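Amidohydrolase 3 domain-containing protein (Pyrococcus furiosus, PDB 3ICJ) is an uncharacterized zinc-binding protein of the amidohydrolase family that probably hydrolyses carbon-nitrogen bonds other than peptide bonds. Local coordinates at residues 306-316 and 406-414; 345-356 and 370-381. All coordinates share one frame; numbering follows the deposited sequence. Where two conformers were deposited one is given.

Contact 1. Residues 306-316 and 406-414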
loop_
_atom_site.group_PDB
_atom_site.type_symbol
_atom_site.label_atom_id
_atom_site.label_comp_id
_atom_site.label_asym_id
_atom_site.label_seq_id
_atom_site.Cartn_x
_atom_site.Cartn_y
_atom_site.Cartn_z
ATOM N N ARG A 306 0.004 7.868 18.515
ATOM C CA ARG A 306 1.155 8.249 19.372
ATOM C C ARG A 306 2.081 7.056 19.668
ATOM O O ARG A 306 2.710 6.987 20.735
ATOM C CB ARG A 306 0.747 8.963 20.683
ATOM C CG ARG A 306 -0.150 10.182 20.489
ATOM C CD ARG A 306 -0.164 11.093 21.702
ATOM N NE ARG A 306 -1.086 12.203 21.466
ATOM C CZ ARG A 306 -2.403 12.141 21.640
ATOM N NH1 ARG A 306 -2.962 11.036 22.123
ATOM N NH2 ARG A 306 -3.160 13.194 21.354
ATOM N N THR A 307 2.153 6.126 18.716
ATOM C CA THR A 307 3.032 4.956 18.833
ATOM C C THR A 307 4.242 4.988 17.880
ATOM O O THR A 307 5.120 4.124 17.948
ATOM C CB THR A 307 2.253 3.634 18.685
ATOM O OG1 THR A 307 1.462 3.691 17.497
ATOM C CG2 THR A 307 1.319 3.383 19.911
ATOM N N ALA A 308 4.297 6.001 17.017
ATOM C CA ALA A 308 5.491 6.292 16.218
ATOM C C ALA A 308 6.580 6.738 17.177
ATOM O O ALA A 308 6.306 7.511 18.107
ATOM C CB ALA A 308 5.196 7.400 15.208
ATOM N N LEU A 309 7.799 6.239 16.978
ATOM C CA LEU A 309 8.886 6.427 17.963
ATOM C C LEU A 309 9.654 7.718 17.739
ATOM O O LEU A 309 10.372 7.833 16.755
ATOM C CB LEU A 309 9.852 5.226 17.951
ATOM C CG LEU A 309 10.849 5.174 19.129
ATOM C CD1 LEU A 309 10.162 4.770 20.456
ATOM C CD2 LEU A 309 12.001 4.217 18.813
ATOM N N LEU A 310 9.529 8.661 18.684
ATOM C CA LEU A 310 10.105 9.997 18.574
ATOM C C LEU A 310 11.312 10.069 19.492
ATOM O O LEU A 310 11.386 9.298 20.469
ATOM C CB LEU A 310 9.085 11.072 19.009
ATOM C CG LEU A 310 7.722 11.194 18.307
ATOM C CD1 LEU A 310 6.939 12.407 18.859
ATOM C CD2 LEU A 310 7.921 11.323 16.807
ATOM N N SER A 311 12.250 10.968 19.184
ATOM C CA SER A 311 13.420 11.142 20.048
ATOM C C SER A 311 13.121 12.020 21.270
ATOM O O SER A 311 13.833 11.937 22.273
ATOM C CB SER A 311 14.681 11.593 19.276
ATOM O OG SER A 311 14.479 12.758 18.497
ATOM N N GLU A 312 12.058 12.826 21.194
ATOM C CA GLU A 312 11.572 13.616 22.339
ATOM C C GLU A 312 10.071 13.373 22.520
ATOM O O GLU A 312 9.399 12.981 21.566
ATOM C CB GLU A 312 11.868 15.104 22.128
ATOM C CG GLU A 312 13.287 15.513 22.516
ATOM C CD GLU A 312 13.446 15.713 24.015
ATOM O OE1 GLU A 312 14.030 14.833 24.671
ATOM O OE2 GLU A 312 12.980 16.750 24.541
ATOM N N PRO A 313 9.522 13.607 23.746
ATOM C CA PRO A 313 8.084 13.261 23.890
ATOM C C PRO A 313 7.077 14.010 22.991
ATOM O O PRO A 313 7.384 15.099 22.489
ATOM C CB PRO A 313 7.803 13.548 25.380
ATOM C CG PRO A 313 9.150 13.402 26.051
ATOM C CD PRO A 313 10.117 13.976 25.058
ATOM N N TYR A 314 5.905 13.405 22.773
ATOM C CA TYR A 314 4.821 14.039 21.992
ATOM C C TYR A 314 4.442 15.398 22.574
ATOM O O TYR A 314 4.399 15.577 23.794
ATOM C CB TYR A 314 3.572 13.135 21.893
ATOM C CG TYR A 314 3.718 12.049 20.848
ATOM C CD1 TYR A 314 4.421 10.874 21.127
ATOM C CD2 TYR A 314 3.176 12.212 19.571
ATOM C CE1 TYR A 314 4.587 9.881 20.180
ATOM C CE2 TYR A 314 3.331 11.234 18.605
ATOM C CZ TYR A 314 4.046 10.076 18.909
ATOM O OH TYR A 314 4.181 9.109 17.955
ATOM N N THR A 315 4.201 16.361 21.694
ATOM C CA THR A 315 3.780 17.694 22.130
ATOM C C THR A 315 2.430 17.628 22.852
ATOM O O THR A 315 2.233 18.315 23.844
ATOM C CB THR A 315 3.767 18.691 20.944
ATOM O OG1 THR A 315 5.057 18.696 20.340
ATOM C CG2 THR A 315 3.427 20.127 21.398
ATOM N N ASP A 316 1.524 16.779 22.374
ATOM C CA ASP A 316 0.206 16.624 23.006
ATOM C C ASP A 316 0.051 15.394 23.913
ATOM O O ASP A 316 -1.074 15.007 24.237
ATOM C CB ASP A 316 -0.914 16.669 21.949
ATOM C CG ASP A 316 -0.862 15.495 20.966
ATOM O OD1 ASP A 316 0.114 14.699 20.975
ATOM O OD2 ASP A 316 -1.827 15.357 20.179
ATOM N N VAL A 406 0.886 18.943 13.495
ATOM C CA VAL A 406 1.378 19.996 14.392
ATOM C C VAL A 406 0.951 19.759 15.853
ATOM O O VAL A 406 1.746 19.957 16.751
ATOM C CB VAL A 406 1.027 21.430 13.896
ATOM C CG1 VAL A 406 1.367 22.495 14.958
ATOM C CG2 VAL A 406 1.781 21.738 12.603
ATOM N N ASN A 407 -0.275 19.291 16.073
ATOM C CA ASN A 407 -0.718 18.925 17.414
ATOM C C ASN A 407 0.156 17.846 18.061
ATOM O O ASN A 407 0.461 17.950 19.243
ATOM C CB ASN A 407 -2.193 18.490 17.447
ATOM C CG ASN A 407 -3.151 19.622 17.139
ATOM O OD1 ASN A 407 -2.782 20.799 17.177
ATOM N ND2 ASN A 407 -4.394 19.266 16.822
ATOM N N ARG A 408 0.566 16.841 17.285
ATOM C CA ARG A 408 1.384 15.722 17.811
ATOM C C ARG A 408 2.822 16.092 18.121
ATOM O O ARG A 408 3.372 15.651 19.130
ATOM C CB ARG A 408 1.406 14.529 16.836
ATOM C CG ARG A 408 0.058 13.866 16.606
ATOM C CD ARG A 408 -0.408 13.080 17.839
ATOM N NE ARG A 408 -1.616 12.324 17.531
ATOM C CZ ARG A 408 -2.849 12.833 17.567
ATOM N NH1 ARG A 408 -3.889 12.070 17.254
ATOM N NH2 ARG A 408 -3.042 14.108 17.893
ATOM N N VAL A 409 3.436 16.882 17.243
ATOM C CA VAL A 409 4.873 17.086 17.291
ATOM C C VAL A 409 5.314 18.548 17.395
ATOM O O VAL A 409 6.489 18.823 17.603
ATOM C CB VAL A 409 5.610 16.366 16.103
ATOM C CG1 VAL A 409 5.291 14.875 16.089
ATOM C CG2 VAL A 409 5.315 17.038 14.745
ATOM N N GLY A 410 4.378 19.485 17.279
ATOM C CA GLY A 410 4.706 20.898 17.444
ATOM C C GLY A 410 5.184 21.504 16.137
ATOM O O GLY A 410 5.519 20.782 15.200
ATOM N N GLU A 411 5.224 22.830 16.096
ATOM C CA GLU A 411 5.621 23.599 14.918
ATOM C C GLU A 411 7.035 23.298 14.403
ATOM O O GLU A 411 7.236 23.237 13.186
ATOM C CB GLU A 411 5.474 25.118 15.187
ATOM C CG GLU A 411 4.104 25.521 15.723
ATOM C CD GLU A 411 3.822 27.022 15.661
ATOM O OE1 GLU A 411 4.720 27.803 15.278
ATOM O OE2 GLU A 411 2.688 27.416 16.004
ATOM N N GLU A 412 8.000 23.109 15.308
ATOM C CA GLU A 412 9.394 22.875 14.892
ATOM C C GLU A 412 9.571 21.489 14.262
ATOM O O GLU A 412 10.150 21.363 13.185
ATOM C CB GLU A 412 10.392 23.079 16.046
ATOM C CG GLU A 412 10.527 24.518 16.562
ATOM C CD GLU A 412 10.849 25.545 15.473
ATOM O OE1 GLU A 412 11.742 25.296 14.630
ATOM O OE2 GLU A 412 10.203 26.615 15.472
ATOM N N ARG A 413 9.034 20.450 14.905
ATOM C CA ARG A 413 9.201 19.088 14.383
ATOM C C ARG A 413 8.295 18.814 13.178
ATOM O O ARG A 413 8.541 17.894 12.413
ATOM C CB ARG A 413 8.970 18.056 15.490
ATOM C CG ARG A 413 9.976 18.156 16.631
ATOM C CD ARG A 413 9.815 16.994 17.585
ATOM N NE ARG A 413 8.583 17.106 18.373
ATOM C CZ ARG A 413 8.242 16.240 19.317
ATOM N NH1 ARG A 413 9.047 15.211 19.575
ATOM N NH2 ARG A 413 7.114 16.398 20.011
ATOM N N ALA A 414 7.260 19.633 13.003
ATOM C CA ALA A 414 6.383 19.549 11.821
ATOM C C ALA A 414 7.136 19.867 10.528
ATOM O O ALA A 414 6.735 19.436 9.437
ATOM C CB ALA A 414 5.199 20.477 11.993
HETATM O O HOH W 1 11.273 13.963 18.248
#

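Contact 2. Residues 345-356 and 370-381. With ZN (zinc ion), chain C.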
loop_
_atom_site.group_PDB
_atom_site.type_symbol
_atom_site.label_atom_id
_atom_site.label_comp_id
_atom_site.label_asym_id
_atom_site.label_seq_id
_atom_site.Cartn_x
_atom_site.Cartn_y
_atom_site.Cartn_z
ATOM N N VAL A 345 14.516 -6.029 2.064
ATOM C CA VAL A 345 13.925 -5.773 3.380
ATOM C C VAL A 345 13.316 -4.370 3.391
ATOM O O VAL A 345 13.999 -3.364 3.083
ATOM C CB VAL A 345 14.977 -5.943 4.526
ATOM C CG1 VAL A 345 14.357 -5.657 5.900
ATOM C CG2 VAL A 345 15.594 -7.339 4.512
ATOM N N ALA A 346 12.030 -4.307 3.718
ATOM C CA ALA A 346 11.315 -3.049 3.835
ATOM C C ALA A 346 10.959 -2.848 5.289
ATOM O O ALA A 346 10.421 -3.745 5.932
ATOM C CB ALA A 346 10.063 -3.063 2.992
ATOM N N VAL A 347 11.279 -1.664 5.800
ATOM C CA VAL A 347 11.150 -1.359 7.209
ATOM C C VAL A 347 10.253 -0.125 7.400
ATOM O O VAL A 347 10.605 0.970 6.978
ATOM C CB VAL A 347 12.556 -1.112 7.818
ATOM C CG1 VAL A 347 12.468 -0.613 9.209
ATOM C CG2 VAL A 347 13.412 -2.391 7.758
ATOM N N HIS A 348 9.100 -0.318 8.028
ATOM C CA HIS A 348 8.194 0.781 8.436
ATOM C C HIS A 348 8.860 1.626 9.541
ATOM O O HIS A 348 9.195 1.123 10.607
ATOM C CB HIS A 348 6.853 0.156 8.896
ATOM C CG HIS A 348 5.975 1.037 9.745
ATOM N ND1 HIS A 348 4.647 1.260 9.447
ATOM C CD2 HIS A 348 6.198 1.671 10.926
ATOM C CE1 HIS A 348 4.101 2.011 10.388
ATOM N NE2 HIS A 348 5.025 2.287 11.289
ATOM N N ALA A 349 9.101 2.899 9.245
ATOM C CA ALA A 349 9.608 3.853 10.233
ATOM C C ALA A 349 8.927 5.200 10.048
ATOM O O ALA A 349 9.100 5.861 9.022
ATOM C CB ALA A 349 11.103 4.005 10.122
ATOM N N ILE A 350 8.173 5.606 11.056
ATOM C CA ILE A 350 7.375 6.838 10.999
ATOM C C ILE A 350 8.002 7.955 11.824
ATOM O O ILE A 350 8.263 9.053 11.303
ATOM C CB ILE A 350 5.885 6.546 11.351
ATOM C CG1 ILE A 350 5.270 5.725 10.207
ATOM C CG2 ILE A 350 5.075 7.856 11.662
ATOM C CD1 ILE A 350 3.720 5.551 10.261
ATOM N N GLY A 351 8.280 7.668 13.095
ATOM C CA GLY A 351 8.892 8.649 13.985
ATOM C C GLY A 351 10.352 8.890 13.633
ATOM O O GLY A 351 10.995 8.027 13.038
ATOM N N ASP A 352 10.882 10.051 14.005
ATOM C CA ASP A 352 12.280 10.388 13.670
ATOM C C ASP A 352 13.301 9.432 14.286
ATOM O O ASP A 352 14.339 9.135 13.678
ATOM C CB ASP A 352 12.603 11.831 14.009
ATOM C CG ASP A 352 12.673 12.082 15.499
ATOM O OD1 ASP A 352 11.653 11.921 16.207
ATOM O OD2 ASP A 352 13.760 12.453 15.976
ATOM N N LYS A 353 12.991 8.916 15.470
ATOM C CA LYS A 353 13.880 7.968 16.132
ATOM C C LYS A 353 13.779 6.572 15.505
ATOM O O LYS A 353 14.772 5.850 15.417
ATOM C CB LYS A 353 13.617 7.911 17.639
ATOM C CG LYS A 353 14.666 7.077 18.407
ATOM C CD LYS A 353 14.398 7.040 19.877
ATOM C CE LYS A 353 15.436 6.175 20.583
ATOM N NZ LYS A 353 14.999 5.883 21.967
ATOM N N ALA A 354 12.582 6.199 15.054
ATOM C CA ALA A 354 12.421 4.960 14.298
ATOM C C ALA A 354 13.295 4.960 13.055
ATOM O O ALA A 354 13.896 3.932 12.721
ATOM C CB ALA A 354 11.008 4.772 13.921
ATOM N N VAL A 355 13.377 6.122 12.401
ATOM C CA VAL A 355 14.213 6.317 11.212
ATOM C C VAL A 355 15.700 6.080 11.528
ATOM O O VAL A 355 16.402 5.447 10.743
ATOM C CB VAL A 355 13.981 7.707 10.551
ATOM C CG1 VAL A 355 15.031 7.989 9.514
ATOM C CG2 VAL A 355 12.610 7.772 9.889
ATOM N N ASP A 356 16.151 6.572 12.682
ATOM C CA ASP A 356 17.490 6.292 13.212
ATOM C C ASP A 356 17.747 4.801 13.406
ATOM O O ASP A 356 18.813 4.325 13.031
ATOM C CB ASP A 356 17.688 6.984 14.549
ATOM C CG ASP A 356 17.975 8.474 14.412
ATOM O OD1 ASP A 356 18.486 8.927 13.364
ATOM O OD2 ASP A 356 17.687 9.195 15.382
ATOM N N ARG A 370 14.881 -0.568 2.114
ATOM C CA ARG A 370 13.944 0.489 1.911
ATOM C C ARG A 370 13.220 0.824 3.206
ATOM O O ARG A 370 13.052 -0.032 4.085
ATOM C CB ARG A 370 12.949 0.205 0.743
ATOM C CG ARG A 370 12.268 -1.123 0.789
ATOM C CD ARG A 370 11.353 -1.346 -0.426
ATOM N NE ARG A 370 10.059 -0.668 -0.257
ATOM C CZ ARG A 370 9.048 -0.745 -1.120
ATOM N NH1 ARG A 370 9.172 -1.445 -2.245
ATOM N NH2 ARG A 370 7.914 -0.103 -0.866
ATOM N N ILE A 371 12.782 2.079 3.297
ATOM C CA ILE A 371 11.998 2.557 4.428
ATOM C C ILE A 371 10.606 2.952 3.927
ATOM O O ILE A 371 10.463 3.689 2.950
ATOM C CB ILE A 371 12.715 3.750 5.189
ATOM C CG1 ILE A 371 13.959 3.252 5.918
ATOM C CG2 ILE A 371 11.763 4.442 6.183
ATOM C CD1 ILE A 371 14.825 4.400 6.497
ATOM N N GLU A 372 9.586 2.409 4.582
ATOM C CA GLU A 372 8.207 2.756 4.314
ATOM C C GLU A 372 7.834 3.925 5.223
ATOM O O GLU A 372 8.124 3.896 6.430
ATOM C CB GLU A 372 7.284 1.569 4.638
ATOM C CG GLU A 372 7.806 0.238 4.107
ATOM C CD GLU A 372 8.146 0.330 2.631
ATOM O OE1 GLU A 372 7.226 0.571 1.829
ATOM O OE2 GLU A 372 9.339 0.194 2.278
ATOM N N HIS A 373 7.177 4.916 4.622
ATOM C CA HIS A 373 6.682 6.168 5.246
ATOM C C HIS A 373 7.735 7.259 5.390
ATOM O O HIS A 373 7.593 8.325 4.777
ATOM C CB HIS A 373 5.886 5.933 6.544
ATOM C CG HIS A 373 4.883 4.824 6.431
ATOM N ND1 HIS A 373 3.834 4.861 5.542
ATOM C CD2 HIS A 373 4.810 3.620 7.046
ATOM C CE1 HIS A 373 3.138 3.741 5.629
ATOM N NE2 HIS A 373 3.712 2.971 6.535
ATOM N N ALA A 374 8.764 6.989 6.206
ATOM C CA ALA A 374 9.775 7.986 6.597
ATOM C C ALA A 374 9.125 9.343 6.917
ATOM O O ALA A 374 9.561 10.384 6.414
ATOM C CB ALA A 374 10.847 8.132 5.490
ATOM N N SER A 375 8.073 9.312 7.734
ATOM C CA SER A 375 7.170 10.455 7.923
ATOM C C SER A 375 7.863 11.662 8.528
ATOM O O SER A 375 7.652 12.793 8.081
ATOM C CB SER A 375 5.969 10.051 8.779
ATOM O OG SER A 375 5.338 8.911 8.222
ATOM N N LEU A 376 8.688 11.426 9.548
ATOM C CA LEU A 376 9.553 12.490 10.090
ATOM C C LEU A 376 11.033 12.243 9.813
ATOM O O LEU A 376 11.614 11.272 10.305
ATOM C CB LEU A 376 9.326 12.659 11.593
ATOM C CG LEU A 376 7.848 12.749 12.010
ATOM C CD1 LEU A 376 7.701 12.692 13.519
ATOM C CD2 LEU A 376 7.217 14.013 11.464
ATOM N N VAL A 377 11.637 13.124 9.017
ATOM C CA VAL A 377 13.071 13.043 8.731
ATOM C C VAL A 377 13.737 14.358 9.117
ATOM O O VAL A 377 13.369 15.437 8.622
ATOM C CB VAL A 377 13.360 12.711 7.240
ATOM C CG1 VAL A 377 14.866 12.664 6.996
ATOM C CG2 VAL A 377 12.704 11.391 6.830
ATOM N N ARG A 378 14.701 14.267 10.021
ATOM C CA ARG A 378 15.458 15.439 10.455
ATOM C C ARG A 378 16.517 15.821 9.406
ATOM O O ARG A 378 16.989 14.959 8.645
ATOM C CB ARG A 378 16.130 15.175 11.807
ATOM C CG ARG A 378 15.197 14.632 12.896
ATOM C CD ARG A 378 15.910 14.473 14.258
ATOM N NE ARG A 378 17.199 13.772 14.190
ATOM C CZ ARG A 378 17.392 12.506 14.552
ATOM N NH1 ARG A 378 18.595 11.973 14.435
ATOM N NH2 ARG A 378 16.381 11.757 15.018
ATOM N N ASP A 379 16.884 17.109 9.380
ATOM C CA ASP A 379 17.997 17.618 8.567
ATOM C C ASP A 379 19.272 16.791 8.733
ATOM O O ASP A 379 19.924 16.441 7.746
ATOM C CB ASP A 379 18.296 19.082 8.909
ATOM C CG ASP A 379 17.324 20.056 8.251
ATOM O OD1 ASP A 379 16.324 19.614 7.637
ATOM O OD2 ASP A 379 17.560 21.273 8.348
ATOM N N ASP A 380 19.591 16.437 9.976
ATOM C CA ASP A 380 20.795 15.657 10.258
ATOM C C ASP A 380 20.729 14.196 9.782
ATOM O O ASP A 380 21.753 13.518 9.745
ATOM C CB ASP A 380 21.194 15.763 11.745
ATOM C CG ASP A 380 20.184 15.104 12.694
ATOM O OD1 ASP A 380 19.975 13.880 12.617
ATOM O OD2 ASP A 380 19.629 15.801 13.561
ATOM N N GLN A 381 19.541 13.714 9.414
ATOM C CA GLN A 381 19.410 12.344 8.920
ATOM C C GLN A 381 19.586 12.248 7.412
ATOM O O GLN A 381 19.836 11.161 6.882
ATOM C CB GLN A 381 18.048 11.753 9.320
ATOM C CG GLN A 381 17.905 11.476 10.819
ATOM C CD GLN A 381 16.482 11.101 11.199
ATOM O OE1 GLN A 381 15.525 11.705 10.720
ATOM N NE2 GLN A 381 16.339 10.076 12.021
HETATM ZN ZN ZN C . 3.430 0.925 7.750
#

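Contact 1. Residues 306-316 and 406-414
Arg413, on helix 405-413, reaches into the bend of loop 306-316 and binds it along the guanidinium edge. Its NH1 donates to Glu312 O (3.0 Å), above that carbonyl plane, while NH2 donates to Pro313 O (2.8 Å) and to Thr315 OG1 (3.1 Å). NE, bonded to Val409 O of its own helix, fixes the rotation of the group, and a water on NH1 also accepts from Glu312 N. Backbone closes the middle: Thr315 N donates to Arg408 O at 2.8 Å. The Tyr314 ring is tightly packed, with Leu310 CD1 and Arg306 CB of its own loop on its two faces; across the contact, its edge meets Arg408 CB.

The side towards Asn407 and Asp316 is more open and charged. Arg306 holds Asp316 side-on through NE and NH2, both from above the carboxylate plane. Arg408, bent back at chi2 (-71°), adds a weak, looser NH2 bond to Asp316 OD2 (2.9 Å), while its NE and NH1 bond to Leu303 O and Gly304 O. Its guanidinium is tilted 37° from that of Arg306, and the shared carboxylate probably offsets their like charges. This salt-bridge network beside arginine-to-carbonyl bonding joins two peripheral elements of the amidohydrolase domain.

Contact 2. Residues 345-356 and 370-381
A parallel beta-alpha-beta unit, strand 346-349, helix 352-365 and strand 370-371, brings His348 of strand 346-349 and His373, just past the corner after strand 370-371, to one zinc ion, as in the metal centres of amidohydrolase barrels. His348 ND1 lies 2.1 Å and His373 NE2 2.4 Å from the zinc, and carboxylated Lys296 completes the site. The His373 ring meets the His348 face offset edge-to-face, planes 80° apart. Second-shell bonds position both: His348 NE2 with Gly301 O, His373 ND1 with Gln395 OE1. The strands pair through Val347 N to Arg370 O (3.0 Å) and Ala349 N to Glu372 O (3.1 Å). Past them, Ile350 CG1 packs on His373 CB at 3.7 Å.

At the far end Arg378 gathers three carboxylates round its guanidinium edge. NH1 and NH2 both grip Asp356 OD2, NH1 on its syn lone pair, and NH2 also meets Asp352 OD2 on the anti side (2.9 Å), an oxygen that Ser311 OG also bonds; NE and NH1 hold Asp380. A bend at chi3 (-49°) swings the guanidinium across to Asp356. A leucine in its place would probably leave these three carboxylates without their shared positive partner. Gln381 NE2 bridges Asp352 O and Asp356 OD1, both at 2.8 Å. Helix 352-365 covers Val347 and Ile371 with Ala358 and Phe362, strand 391-394 flanks Arg370 and Glu372, and helix 379-388 continues from the Arg378 end.

Overall arrangement
Contact 2 is mostly core: 17 of its 20 touching residues are buried, against 3 of 12 in contact 1, whose centre lies about 24 Å from the chain centre rather than about 17 Å. The chemistry follows. Contact 2 combines strand pairing and metal ligation inside with a charged cluster at its outer end, whereas contact 1 joins a loop to a helix chiefly through arginines. They hold different elements but touch, their centres about 14 Å apart: Ser311 OG lies 2.6 Å from Asp352 OD2, a probable hydrogen bond, and Leu309 O is 3.2 Å from Ala354 N. Loop 306-316 thus borders the start of helix 352-365, linking the peripheral contact to the metal-bearing unit.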